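Local coordinates for phosphotriesterase homology protein (Escherichia coli, PDB 1BF6) that hydrolyses phosphorylated glyceryl acetates, and also aromatic acetates and propionates, with a two-zinc centre at the mouth of a TIM barrel, at residues A[122-127]-A[155-160]; A[82-87]-A[126-131]; A[180-185]-A[204-209]; A[130-135]-A[161-166]; A[10-15]-A[238-243]. One frame throughout, in Å; residues are numbered along the deposited sequence.

Contact 1. Residues A[122-127]-A[155-160]; sequences IAEIGT and STHTSF. With ZN (zinc ion), chain D; ZN (zinc ion), chain C.
Both zinc ions are gripped by one carboxylate: E124 OE1 binds the chain D zinc at 2.2 Å, and E124 OE2 the chain C zinc at 2.4 Å. E124, after a cis peptide, reaches them with CG between backbone N and carbonyl carbon (chi1 60°) and the chain extended beyond. H157 ND1 approaches the chain D ion at 2.3 Å, its ring turned 55° from the carboxylate plane, and H185 is the third protein ligand there. On the imidazole's other side, H157 NE2 donates nearly in the ring plane to S159 OG at 2.9 Å, and that hydroxyl donates in turn to T127 O. Behind the metal, parallel strands 122-126 and 154-157 are joined by S155 N to I122 O (2.9 Å), I125 N to S155 O, H157 N to I125 O and T127 N to H157 O. A123 CB lies 3.6 Å from S155 CB, while I125 CG1 crosses T156 CG2 obliquely at 4.2 Å on the side facing helix 134-150. This beta-alpha-beta unit of the barrel carries metal ligands at its strand ends. With NE2 donating, the ring is probably neutral, ND1 keeping its lone pair for zinc, and the glutamate charge is probably spread over both ions.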
# COMPACT_ATOMS: atom_id res chain seq x y z
N ILE A 122 6.56 1.19 -7.28
CA ILE A 122 5.65 1.86 -8.22
C ILE A 122 4.31 1.62 -7.55
O ILE A 122 3.77 0.51 -7.57
CB ILE A 122 5.67 1.20 -9.61
CG1 ILE A 122 7.07 1.35 -10.24
CG2 ILE A 122 4.56 1.77 -10.49
CD1 ILE A 122 7.37 0.29 -11.25
N ALA A 123 3.72 2.69 -7.03
CA ALA A 123 2.50 2.48 -6.24
C ALA A 123 1.77 3.80 -5.96
O ALA A 123 2.41 4.80 -6.16
CB ALA A 123 2.96 1.98 -4.86
N GLU A 124 0.66 3.96 -5.25
CA GLU A 124 -0.42 3.08 -5.35
C GLU A 124 -1.13 3.25 -6.70
O GLU A 124 -1.58 4.38 -6.91
CB GLU A 124 -1.48 2.89 -4.23
CG GLU A 124 -2.23 4.19 -3.88
CD GLU A 124 -3.25 3.81 -2.74
OE1 GLU A 124 -3.93 2.98 -3.28
OE2 GLU A 124 -2.91 4.57 -1.87
N ILE A 125 -1.00 2.29 -7.61
CA ILE A 125 -1.64 2.46 -8.90
C ILE A 125 -3.00 1.81 -8.88
O ILE A 125 -3.13 0.61 -8.66
CB ILE A 125 -0.71 2.02 -10.07
CG1 ILE A 125 -0.40 0.53 -10.01
CG2 ILE A 125 0.64 2.79 -9.98
CD1 ILE A 125 0.37 0.04 -11.25
N GLY A 126 -4.03 2.64 -9.03
CA GLY A 126 -5.37 2.12 -8.95
C GLY A 126 -6.29 2.12 -10.15
O GLY A 126 -6.01 2.68 -11.21
N THR A 127 -7.39 1.40 -9.96
CA THR A 127 -8.44 1.31 -10.95
C THR A 127 -9.73 1.74 -10.26
O THR A 127 -9.81 1.77 -9.02
CB THR A 127 -8.56 -0.12 -11.53
OG1 THR A 127 -8.62 -1.07 -10.47
CG2 THR A 127 -7.36 -0.44 -12.45
N SER A 155 2.59 -1.99 -6.59
CA SER A 155 1.60 -2.12 -5.52
C SER A 155 0.35 -1.37 -5.97
O SER A 155 0.40 -0.18 -6.24
CB SER A 155 2.16 -1.52 -4.22
OG SER A 155 1.23 -1.65 -3.17
N THR A 156 -0.78 -2.08 -6.02
CA THR A 156 -2.02 -1.48 -6.52
C THR A 156 -3.11 -1.06 -5.53
O THR A 156 -3.04 -1.35 -4.34
CB THR A 156 -2.68 -2.43 -7.55
OG1 THR A 156 -3.43 -3.43 -6.86
CG2 THR A 156 -1.61 -3.13 -8.44
N HIS A 157 -4.13 -0.38 -6.08
CA HIS A 157 -5.32 0.06 -5.34
C HIS A 157 -6.52 -0.53 -6.07
O HIS A 157 -6.70 -0.29 -7.27
CB HIS A 157 -5.48 1.60 -5.37
CG HIS A 157 -6.87 2.10 -5.06
ND1 HIS A 157 -7.16 2.78 -3.89
CD2 HIS A 157 -7.98 2.08 -5.83
CE1 HIS A 157 -8.42 3.15 -3.98
NE2 HIS A 157 -8.97 2.76 -5.14
N THR A 158 -7.29 -1.38 -5.40
CA THR A 158 -8.51 -1.88 -6.01
C THR A 158 -9.61 -1.10 -5.28
O THR A 158 -9.53 -0.89 -4.06
CB THR A 158 -8.76 -3.42 -5.85
OG1 THR A 158 -8.83 -3.79 -4.47
CG2 THR A 158 -7.69 -4.23 -6.58
N SER A 159 -10.56 -0.59 -6.04
CA SER A 159 -11.68 0.17 -5.48
C SER A 159 -12.73 -0.80 -4.96
O SER A 159 -13.36 -1.52 -5.73
CB SER A 159 -12.26 1.12 -6.53
OG SER A 159 -11.41 2.25 -6.67
N PHE A 160 -12.88 -0.83 -3.64
CA PHE A 160 -13.83 -1.74 -3.00
C PHE A 160 -13.62 -3.19 -3.41
O PHE A 160 -14.58 -3.93 -3.67
CB PHE A 160 -15.27 -1.25 -3.22
CG PHE A 160 -15.52 0.09 -2.60
CD1 PHE A 160 -15.56 0.21 -1.21
CD2 PHE A 160 -15.61 1.23 -3.38
CE1 PHE A 160 -15.68 1.45 -0.60
CE2 PHE A 160 -15.73 2.49 -2.79
CZ PHE A 160 -15.76 2.60 -1.39
ZN ZN D . -5.77 2.84 -2.09
ZN ZN C . -3.83 4.17 0.29
O HOH W 1 -10.76 -1.35 -8.85

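Contact 2. Residues A[82-87]-A[126-131]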
# COMPACT_ATOMS: atom_id res chain seq x y z
N TYR A 82 0.70 6.96 -10.50
CA TYR A 82 -0.52 7.77 -10.66
C TYR A 82 -1.65 6.98 -10.00
O TYR A 82 -1.73 5.75 -10.12
CB TYR A 82 -0.80 8.09 -12.13
CG TYR A 82 0.07 9.22 -12.65
CD1 TYR A 82 1.34 8.97 -13.19
CD2 TYR A 82 -0.36 10.55 -12.57
CE1 TYR A 82 2.16 10.01 -13.63
CE2 TYR A 82 0.45 11.61 -13.01
CZ TYR A 82 1.71 11.33 -13.53
OH TYR A 82 2.53 12.37 -13.91
N TYR A 83 -2.53 7.71 -9.32
CA TYR A 83 -3.63 7.15 -8.54
C TYR A 83 -4.78 6.43 -9.25
O TYR A 83 -4.76 5.21 -9.39
CB TYR A 83 -4.13 8.23 -7.59
CG TYR A 83 -5.02 7.76 -6.46
CD1 TYR A 83 -4.95 6.46 -5.97
CD2 TYR A 83 -5.93 8.64 -5.87
CE1 TYR A 83 -5.77 6.04 -4.94
CE2 TYR A 83 -6.76 8.23 -4.84
CZ TYR A 83 -6.68 6.93 -4.38
OH TYR A 83 -7.54 6.54 -3.39
N GLN A 84 -5.86 7.14 -9.56
CA GLN A 84 -7.00 6.56 -10.27
C GLN A 84 -7.65 7.65 -11.11
O GLN A 84 -7.34 8.84 -10.95
CB GLN A 84 -8.02 5.92 -9.32
CG GLN A 84 -8.49 6.81 -8.21
CD GLN A 84 -9.60 6.17 -7.41
OE1 GLN A 84 -10.63 5.78 -7.96
NE2 GLN A 84 -9.39 6.04 -6.11
N ASP A 85 -8.53 7.23 -12.01
CA ASP A 85 -9.18 8.13 -12.95
C ASP A 85 -9.66 9.48 -12.44
O ASP A 85 -9.23 10.53 -12.94
CB ASP A 85 -10.31 7.41 -13.68
CG ASP A 85 -10.62 8.06 -15.00
OD1 ASP A 85 -9.91 7.76 -15.99
OD2 ASP A 85 -11.53 8.91 -15.05
N ALA A 86 -10.49 9.46 -11.40
CA ALA A 86 -11.03 10.69 -10.83
C ALA A 86 -10.01 11.66 -10.26
O ALA A 86 -10.27 12.86 -10.19
CB ALA A 86 -12.09 10.34 -9.79
N PHE A 87 -8.82 11.16 -9.89
CA PHE A 87 -7.78 12.00 -9.31
C PHE A 87 -6.60 12.34 -10.24
O PHE A 87 -5.69 13.08 -9.83
CB PHE A 87 -7.23 11.36 -8.03
CG PHE A 87 -8.26 11.18 -6.94
CD1 PHE A 87 -9.26 10.22 -7.05
CD2 PHE A 87 -8.21 11.96 -5.79
CE1 PHE A 87 -10.21 10.05 -6.04
CE2 PHE A 87 -9.16 11.80 -4.77
CZ PHE A 87 -10.15 10.84 -4.90
N GLY A 126 -4.03 2.64 -9.03
CA GLY A 126 -5.37 2.12 -8.95
C GLY A 126 -6.29 2.12 -10.15
O GLY A 126 -6.01 2.68 -11.21
N THR A 127 -7.39 1.40 -9.96
CA THR A 127 -8.44 1.31 -10.95
C THR A 127 -9.73 1.74 -10.26
O THR A 127 -9.81 1.77 -9.02
CB THR A 127 -8.56 -0.12 -11.53
OG1 THR A 127 -8.62 -1.07 -10.47
CG2 THR A 127 -7.36 -0.44 -12.45
N SER A 128 -10.73 2.10 -11.05
CA SER A 128 -12.01 2.56 -10.52
C SER A 128 -12.89 1.40 -10.07
O SER A 128 -12.56 0.23 -10.29
CB SER A 128 -12.73 3.41 -11.58
OG SER A 128 -12.04 4.62 -11.80
N GLU A 129 -14.01 1.72 -9.43
CA GLU A 129 -14.92 0.68 -8.96
C GLU A 129 -15.62 -0.07 -10.09
O GLU A 129 -16.41 0.50 -10.84
CB GLU A 129 -15.96 1.28 -8.00
CG GLU A 129 -16.92 0.25 -7.42
CD GLU A 129 -17.80 0.80 -6.29
OE1 GLU A 129 -17.66 1.99 -5.92
OE2 GLU A 129 -18.62 0.02 -5.76
N GLY A 130 -15.29 -1.35 -10.22
CA GLY A 130 -15.92 -2.19 -11.23
C GLY A 130 -15.47 -1.96 -12.67
O GLY A 130 -16.07 -2.51 -13.59
N LYS A 131 -14.41 -1.19 -12.86
CA LYS A 131 -13.92 -0.93 -14.20
C LYS A 131 -12.51 -0.35 -14.24
O LYS A 131 -12.06 0.29 -13.29
CB LYS A 131 -14.86 0.04 -14.94
CG LYS A 131 -14.86 1.42 -14.34
CD LYS A 131 -15.69 2.43 -15.11
CE LYS A 131 -15.62 3.79 -14.40
NZ LYS A 131 -16.37 4.87 -15.09
O HOH W 2 -11.47 7.07 -10.10
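One direct hydrogen bond links the two loops: G126 N donates to Y83 O at 2.7 Å, approaching in the carbonyl plane with an N-H...O angle of 142°. Next to it, a single water does the work of a side-chain bridge. It donates to Q84 OE1 at 2.6 Å and to S128 OG at 3.0 Å, and accepts from A86 N at 2.9 Å, so three of its bonds are accounted for by the two loops. D85 CB packs 3.8 Å from S128 OG. Further out, Y83 packs against its own neighbours: Q84 CG sits 3.8 Å above one face of the Y83 ring, over its centre, and the edge atom Y83 CE2 stands over the centre of the F87 ring. The short 3-10 turn at 85-87, tied by F87 N to Q84 O, brings F87 there. In the second loop, a type II turn from S128 to K131 has G130 at positive phi. E136 of helix 134-150 hydrogen-bonds both S128 OG and D85 N, and D85 OD1 pairs with T133 OG1. The two loops follow strands 75-80 and 122-126 at the active-site mouth of the barrel, where Y83 meets H157 edge-to-face and helix 134-150 lies close against both.

Contact 3. Residues A[180-185]-A[204-209]; sequences RVTVGH and YVQFDT. With ZN (zinc ion), chain D.
The imidazole of H185 is held at two points of its edge: NE2 binds the chain D zinc at 2.2 Å, and ND1 donates to D208 OD1 at 2.6 Å, close to the ring plane. Ring and carboxylate are turned 62° apart, so OD1 is met from above the carboxylate plane. The H185 ring also meets those of H157 and H11, the latter edge-to-face, and T209 CG2 approaches it obliquely. On the neighbouring strand the Y204 ring has V181 O near its edge and meets F289 edge-to-face. D208 OD2 uses its syn lone pair for H185 N at 3.1 Å, so the carboxylate grips main chain and ring of H185, whose backbone is left-handed (phi 56°). This His-carboxylate pair leaves the NE2 lone pair to the metal and probably strengthens the histidine as a ligand. Behind it the parallel strands are laced by Y204 N to V181 O (3.0 Å), V183 N to Y204 O and Q206 N to V183 O. Together with helix 192-200, which packs on V183 and V205, they form a beta-alpha-beta unit of the barrel; strands 154-157 and 237-239 continue the sheet beyond 181-183 and 204-207, and helix 218-230 lies against F207.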
# COMPACT_ATOMS: atom_id res chain seq x y z
N ARG A 180 5.93 -10.07 -8.53
CA ARG A 180 6.47 -8.75 -8.23
C ARG A 180 5.34 -7.71 -8.10
O ARG A 180 5.59 -6.50 -8.04
CB ARG A 180 7.49 -8.35 -9.29
CG ARG A 180 8.64 -9.37 -9.46
CD ARG A 180 9.44 -9.54 -8.16
NE ARG A 180 10.16 -8.33 -7.79
CZ ARG A 180 10.17 -7.78 -6.57
NH1 ARG A 180 9.50 -8.34 -5.57
NH2 ARG A 180 10.80 -6.63 -6.37
N VAL A 181 4.10 -8.20 -8.03
CA VAL A 181 2.91 -7.36 -7.89
C VAL A 181 2.15 -7.73 -6.60
O VAL A 181 2.02 -8.91 -6.25
CB VAL A 181 1.93 -7.59 -9.09
CG1 VAL A 181 0.66 -6.75 -8.92
CG2 VAL A 181 2.63 -7.24 -10.41
N THR A 182 1.68 -6.71 -5.88
CA THR A 182 0.88 -6.92 -4.67
C THR A 182 -0.43 -6.14 -4.86
O THR A 182 -0.40 -4.95 -5.18
CB THR A 182 1.65 -6.51 -3.39
OG1 THR A 182 0.86 -6.84 -2.24
CG2 THR A 182 2.00 -5.03 -3.38
N VAL A 183 -1.56 -6.83 -4.74
CA VAL A 183 -2.89 -6.24 -4.94
C VAL A 183 -3.47 -5.63 -3.65
O VAL A 183 -3.77 -6.34 -2.69
CB VAL A 183 -3.87 -7.28 -5.51
CG1 VAL A 183 -5.24 -6.66 -5.76
CG2 VAL A 183 -3.33 -7.85 -6.82
N GLY A 184 -3.65 -4.31 -3.67
CA GLY A 184 -4.16 -3.60 -2.50
C GLY A 184 -5.66 -3.65 -2.31
O GLY A 184 -6.43 -3.81 -3.26
N HIS A 185 -6.08 -3.52 -1.05
CA HIS A 185 -7.50 -3.52 -0.66
C HIS A 185 -8.32 -4.72 -1.07
O HIS A 185 -9.41 -4.57 -1.62
CB HIS A 185 -8.20 -2.26 -1.16
CG HIS A 185 -7.36 -1.03 -1.06
ND1 HIS A 185 -6.51 -0.76 -0.02
CD2 HIS A 185 -7.21 -0.02 -1.95
CE1 HIS A 185 -5.87 0.36 -0.31
NE2 HIS A 185 -6.28 0.81 -1.46
N TYR A 204 0.81 -11.29 -4.82
CA TYR A 204 0.62 -11.14 -3.36
C TYR A 204 -0.68 -10.34 -3.20
O TYR A 204 -1.07 -9.58 -4.11
CB TYR A 204 1.75 -10.36 -2.72
CG TYR A 204 3.02 -11.15 -2.49
CD1 TYR A 204 3.86 -11.47 -3.55
CD2 TYR A 204 3.40 -11.53 -1.20
CE1 TYR A 204 5.05 -12.15 -3.35
CE2 TYR A 204 4.60 -12.21 -0.97
CZ TYR A 204 5.42 -12.52 -2.06
OH TYR A 204 6.61 -13.19 -1.86
N VAL A 205 -1.37 -10.56 -2.09
CA VAL A 205 -2.62 -9.87 -1.79
C VAL A 205 -2.50 -9.15 -0.45
O VAL A 205 -1.73 -9.56 0.43
CB VAL A 205 -3.84 -10.83 -1.77
CG1 VAL A 205 -4.11 -11.37 -3.18
CG2 VAL A 205 -3.61 -11.98 -0.77
N GLN A 206 -3.25 -8.05 -0.30
CA GLN A 206 -3.21 -7.28 0.92
C GLN A 206 -4.54 -7.05 1.63
O GLN A 206 -5.57 -6.81 0.99
CB GLN A 206 -2.56 -5.93 0.67
CG GLN A 206 -1.09 -6.03 0.39
CD GLN A 206 -0.47 -4.73 -0.04
OE1 GLN A 206 -1.12 -3.66 -0.03
NE2 GLN A 206 0.78 -4.81 -0.44
N PHE A 207 -4.51 -7.26 2.95
CA PHE A 207 -5.65 -7.01 3.82
C PHE A 207 -5.11 -5.74 4.48
O PHE A 207 -4.47 -5.79 5.54
CB PHE A 207 -5.84 -8.14 4.85
CG PHE A 207 -6.49 -9.39 4.28
CD1 PHE A 207 -5.95 -10.05 3.17
CD2 PHE A 207 -7.65 -9.91 4.86
CE1 PHE A 207 -6.55 -11.21 2.65
CE2 PHE A 207 -8.26 -11.07 4.35
CZ PHE A 207 -7.71 -11.72 3.24
N ASP A 208 -5.30 -4.61 3.80
CA ASP A 208 -4.77 -3.32 4.26
C ASP A 208 -5.79 -2.26 4.68
O ASP A 208 -5.43 -1.08 4.79
CB ASP A 208 -3.85 -2.71 3.19
CG ASP A 208 -4.49 -2.67 1.81
OD1 ASP A 208 -5.74 -2.60 1.72
OD2 ASP A 208 -3.75 -2.75 0.80
N THR A 209 -7.04 -2.66 4.88
CA THR A 209 -8.08 -1.73 5.32
C THR A 209 -8.55 -2.13 6.74
O THR A 209 -9.70 -1.87 7.14
CB THR A 209 -9.26 -1.66 4.34
OG1 THR A 209 -9.85 -2.96 4.18
CG2 THR A 209 -8.80 -1.13 2.96
ZN ZN D . -5.77 2.84 -2.09

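Contact 4. Residues A[130-135]-A[161-166]; sequences GKITPL and STMGLE. With SO4 (sulfate ion), chain E.
S161, which opens the segment 161-166, is tied by its hydroxyl to H185 O and so holds the loop to the next strand end. T162 follows with OG1 in the crowded position between the backbone N and the carbonyl carbon (chi1 65°), where it accepts an almost straight bond from G130 N at 3.0 Å while donating to S159 O. M163 stands at the N-cap, and its N donates to O2 of a sulfate, probably from the crystallisation liquor, at 2.8 Å; K189 also binds that anion. Bent at chi2 and chi3, the methionine folds along the backbone of the other loop: SD rests 3.4 Å from G130 C, CG lies by K131 N, and CE reaches I132 CG1 at 4.1 Å. One helical turn later E166 CB touches I132 CD1 at 3.6 Å. The contact therefore joins, near the surface, the loop leading into helix 134-150, N-capped by T133, to the first turn of helix 164-173, whose L165 packs on helix 192-200.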
# COMPACT_ATOMS: atom_id res chain seq x y z
N GLY A 130 -15.29 -1.35 -10.22
CA GLY A 130 -15.92 -2.19 -11.23
C GLY A 130 -15.47 -1.96 -12.67
O GLY A 130 -16.07 -2.51 -13.59
N LYS A 131 -14.41 -1.19 -12.86
CA LYS A 131 -13.92 -0.93 -14.20
C LYS A 131 -12.51 -0.35 -14.24
O LYS A 131 -12.06 0.29 -13.29
CB LYS A 131 -14.86 0.04 -14.94
CG LYS A 131 -14.86 1.42 -14.34
CD LYS A 131 -15.69 2.43 -15.11
CE LYS A 131 -15.62 3.79 -14.40
NZ LYS A 131 -16.37 4.87 -15.09
N ILE A 132 -11.81 -0.63 -15.33
CA ILE A 132 -10.48 -0.07 -15.55
C ILE A 132 -10.72 0.89 -16.72
O ILE A 132 -11.11 0.47 -17.81
CB ILE A 132 -9.44 -1.15 -15.96
CG1 ILE A 132 -9.27 -2.17 -14.83
CG2 ILE A 132 -8.11 -0.48 -16.29
CD1 ILE A 132 -8.24 -3.26 -15.11
N THR A 133 -10.58 2.18 -16.45
CA THR A 133 -10.80 3.20 -17.48
C THR A 133 -9.60 3.26 -18.43
O THR A 133 -8.52 2.74 -18.12
CB THR A 133 -10.95 4.60 -16.84
OG1 THR A 133 -9.68 5.04 -16.35
CG2 THR A 133 -11.96 4.57 -15.68
N PRO A 134 -9.78 3.86 -19.62
CA PRO A 134 -8.67 3.96 -20.58
C PRO A 134 -7.42 4.63 -19.98
O PRO A 134 -6.29 4.19 -20.24
CB PRO A 134 -9.28 4.82 -21.69
CG PRO A 134 -10.68 4.34 -21.73
CD PRO A 134 -11.05 4.27 -20.25
N LEU A 135 -7.60 5.67 -19.16
CA LEU A 135 -6.46 6.34 -18.55
C LEU A 135 -5.77 5.46 -17.50
O LEU A 135 -4.56 5.52 -17.32
CB LEU A 135 -6.86 7.68 -17.93
CG LEU A 135 -7.27 8.77 -18.94
CD1 LEU A 135 -7.61 10.04 -18.17
CD2 LEU A 135 -6.12 9.04 -19.90
N SER A 161 -12.35 -3.58 -3.45
CA SER A 161 -11.92 -4.94 -3.78
C SER A 161 -12.35 -5.45 -5.15
O SER A 161 -12.56 -6.65 -5.32
CB SER A 161 -12.38 -5.91 -2.68
OG SER A 161 -11.92 -5.46 -1.41
N THR A 162 -12.47 -4.54 -6.12
CA THR A 162 -12.87 -4.93 -7.48
C THR A 162 -11.72 -4.79 -8.48
O THR A 162 -10.81 -3.99 -8.27
CB THR A 162 -14.04 -4.06 -8.04
OG1 THR A 162 -13.59 -2.70 -8.19
CG2 THR A 162 -15.25 -4.11 -7.12
N MET A 163 -11.79 -5.57 -9.56
CA MET A 163 -10.84 -5.54 -10.67
C MET A 163 -9.41 -6.05 -10.45
O MET A 163 -8.56 -5.88 -11.33
CB MET A 163 -10.78 -4.12 -11.28
CG MET A 163 -12.15 -3.49 -11.54
SD MET A 163 -13.29 -4.55 -12.41
CE MET A 163 -12.62 -4.41 -14.07
N GLY A 164 -9.15 -6.68 -9.31
CA GLY A 164 -7.82 -7.21 -9.04
C GLY A 164 -7.33 -8.18 -10.09
O GLY A 164 -6.20 -8.04 -10.58
N LEU A 165 -8.16 -9.15 -10.48
CA LEU A 165 -7.75 -10.13 -11.48
C LEU A 165 -7.46 -9.45 -12.83
O LEU A 165 -6.50 -9.81 -13.52
CB LEU A 165 -8.81 -11.23 -11.63
CG LEU A 165 -8.89 -12.21 -10.44
CD1 LEU A 165 -10.12 -13.10 -10.58
CD2 LEU A 165 -7.62 -13.05 -10.37
N GLU A 166 -8.25 -8.42 -13.15
CA GLU A 166 -8.09 -7.64 -14.39
C GLU A 166 -6.77 -6.88 -14.38
O GLU A 166 -6.10 -6.78 -15.41
CB GLU A 166 -9.27 -6.67 -14.58
CG GLU A 166 -10.56 -7.34 -15.05
CD GLU A 166 -11.39 -7.95 -13.94
OE1 GLU A 166 -11.00 -7.87 -12.75
OE2 GLU A 166 -12.44 -8.53 -14.26
S SO4 E . -15.04 -7.85 -8.89
O1 SO4 E . -16.41 -7.34 -8.87
O2 SO4 E . -14.20 -7.01 -9.85
O3 SO4 E . -14.36 -7.78 -7.49
O4 SO4 E . -15.07 -9.32 -9.30

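Contact 5. Residues A[10-15]-A[238-243]; sequences AHEHLH and MLSMDI. With ZN (zinc ion), chain C.
E12, bent at chi2 (-59°), sends its carboxylate into the backbone of 240-243. OE2 receives S240 OG at 2.7 Å from above the carboxylate plane and M241 N at 2.8 Å on its syn lone pair, with a weak third bond from D242 N; OE1 takes I243 N at 3.0 Å. This buried carboxylate, probably charged, is met by the S240 hydroxyl and a row of backbone N-H groups that fix the turn bearing D242. A10, two residues earlier, gives its N-H to L239 O at 3.2 Å and lays CB against M238 CB, and S240 OG accepts H11 N at 2.8 Å. Here the first strand of the TIM barrel meets the last, 237-239, and carries the His-x-His metal motif of the metal-dependent hydrolase superfamily: H11 and H13 face the zinc while E12 between them turns to the other strand. D242 OD1 binds the chain C zinc at 2.4 Å, alongside H11 NE2 and H13 NE2, and E124 completes the set. The D242 carboxylate stands 80° from the H11 ring but 44° from that of H13, whose edge meets OD1 and I243 O in its plane. H13 ND1 is held from behind by T54.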
# COMPACT_ATOMS: atom_id res chain seq x y z
N ALA A 10 2.51 -2.77 5.04
CA ALA A 10 2.56 -2.79 3.58
C ALA A 10 1.85 -1.69 2.78
O ALA A 10 2.09 -1.57 1.58
CB ALA A 10 2.09 -4.16 3.08
N HIS A 11 1.01 -0.90 3.43
CA HIS A 11 0.25 0.14 2.72
C HIS A 11 -0.23 1.23 3.66
O HIS A 11 -1.27 1.09 4.30
CB HIS A 11 -0.96 -0.48 2.04
CG HIS A 11 -1.69 0.45 1.13
ND1 HIS A 11 -1.80 0.26 -0.24
CD2 HIS A 11 -2.33 1.62 1.40
CE1 HIS A 11 -2.49 1.28 -0.75
NE2 HIS A 11 -2.83 2.12 0.20
N GLU A 12 0.51 2.33 3.70
CA GLU A 12 0.19 3.45 4.57
C GLU A 12 0.44 4.79 3.91
O GLU A 12 1.07 4.89 2.85
CB GLU A 12 1.05 3.40 5.83
CG GLU A 12 0.88 2.15 6.69
CD GLU A 12 -0.54 1.96 7.17
OE1 GLU A 12 -1.29 2.96 7.30
OE2 GLU A 12 -0.92 0.81 7.43
N HIS A 13 -0.06 5.84 4.56
CA HIS A 13 0.17 7.20 4.13
C HIS A 13 0.65 7.95 5.34
O HIS A 13 0.04 7.84 6.40
CB HIS A 13 -1.12 7.84 3.63
CG HIS A 13 -1.66 7.20 2.40
ND1 HIS A 13 -1.19 7.46 1.13
CD2 HIS A 13 -2.58 6.22 2.26
CE1 HIS A 13 -1.81 6.65 0.28
NE2 HIS A 13 -2.66 5.88 0.93
N LEU A 14 1.79 8.62 5.21
CA LEU A 14 2.36 9.44 6.29
C LEU A 14 2.08 10.90 5.97
O LEU A 14 1.90 11.73 6.87
CB LEU A 14 3.85 9.19 6.43
CG LEU A 14 4.17 7.73 6.80
CD1 LEU A 14 5.65 7.60 7.06
CD2 LEU A 14 3.37 7.33 8.03
N HIS A 15 2.10 11.22 4.68
CA HIS A 15 1.80 12.57 4.23
C HIS A 15 1.06 12.48 2.91
O HIS A 15 1.65 12.17 1.87
CB HIS A 15 3.05 13.44 4.08
CG HIS A 15 2.73 14.84 3.66
ND1 HIS A 15 2.17 15.14 2.44
CD2 HIS A 15 2.87 16.02 4.31
CE1 HIS A 15 1.97 16.44 2.35
NE2 HIS A 15 2.39 17.00 3.47
N MET A 238 -0.10 -9.90 2.91
CA MET A 238 0.51 -8.81 3.66
C MET A 238 -0.60 -7.96 4.29
O MET A 238 -1.76 -8.03 3.85
CB MET A 238 1.49 -8.01 2.81
CG MET A 238 2.71 -8.86 2.41
SD MET A 238 4.08 -7.96 1.70
CE MET A 238 3.40 -7.54 0.10
N LEU A 239 -0.26 -7.20 5.33
CA LEU A 239 -1.24 -6.43 6.10
C LEU A 239 -0.92 -4.96 6.31
O LEU A 239 0.24 -4.56 6.30
CB LEU A 239 -1.38 -7.06 7.50
CG LEU A 239 -1.56 -8.59 7.62
CD1 LEU A 239 -1.47 -8.99 9.10
CD2 LEU A 239 -2.87 -9.04 7.04
N SER A 240 -1.98 -4.17 6.55
CA SER A 240 -1.86 -2.74 6.83
C SER A 240 -3.20 -2.10 7.25
O SER A 240 -4.23 -2.77 7.28
CB SER A 240 -1.25 -1.99 5.64
OG SER A 240 -0.06 -1.31 6.03
N MET A 241 -3.15 -0.80 7.56
CA MET A 241 -4.31 -0.02 7.99
C MET A 241 -4.79 0.99 6.93
O MET A 241 -5.95 1.43 6.94
CB MET A 241 -3.94 0.80 9.25
CG MET A 241 -3.38 -0.01 10.42
SD MET A 241 -4.60 -1.12 11.05
CE MET A 241 -5.76 0.05 11.74
N ASP A 242 -3.88 1.37 6.03
CA ASP A 242 -4.16 2.37 5.00
C ASP A 242 -4.70 3.67 5.64
O ASP A 242 -5.79 4.14 5.27
CB ASP A 242 -5.16 1.85 3.95
CG ASP A 242 -5.32 2.79 2.77
OD1 ASP A 242 -4.44 3.67 2.57
OD2 ASP A 242 -6.33 2.68 2.07
N ILE A 243 -3.97 4.19 6.63
CA ILE A 243 -4.35 5.44 7.31
C ILE A 243 -4.30 6.55 6.24
O ILE A 243 -3.32 6.66 5.49
CB ILE A 243 -3.38 5.79 8.47
CG1 ILE A 243 -3.49 4.74 9.59
CG2 ILE A 243 -3.66 7.18 9.01
CD1 ILE A 243 -4.88 4.56 10.15
ZN ZN C . -3.83 4.17 0.29

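Contacts 1, 3 and 5 meet at the two zinc ions, which lie 3.3 Å apart: contacts 1 and 3 share the chain D ion, contacts 1 and 5 the chain C ion. They are also joined through one sheet, by T156 N to T182 O (3.0 Å) between contacts 1 and 3 and by V205 O to M238 N (3.0 Å) between contacts 3 and 5. Contact 2 continues contact 1 outward through G126 and T127, setting Y83 OH 3.6 Å from H157 CE1. Contact 4 lies farther from the metals, the T162 side chain about 11 Å from a zinc, yet D85 OD1 to T133 OG1 (2.8 Å) ties it to contact 2 and S161 OG to H185 O (2.7 Å) to contact 3.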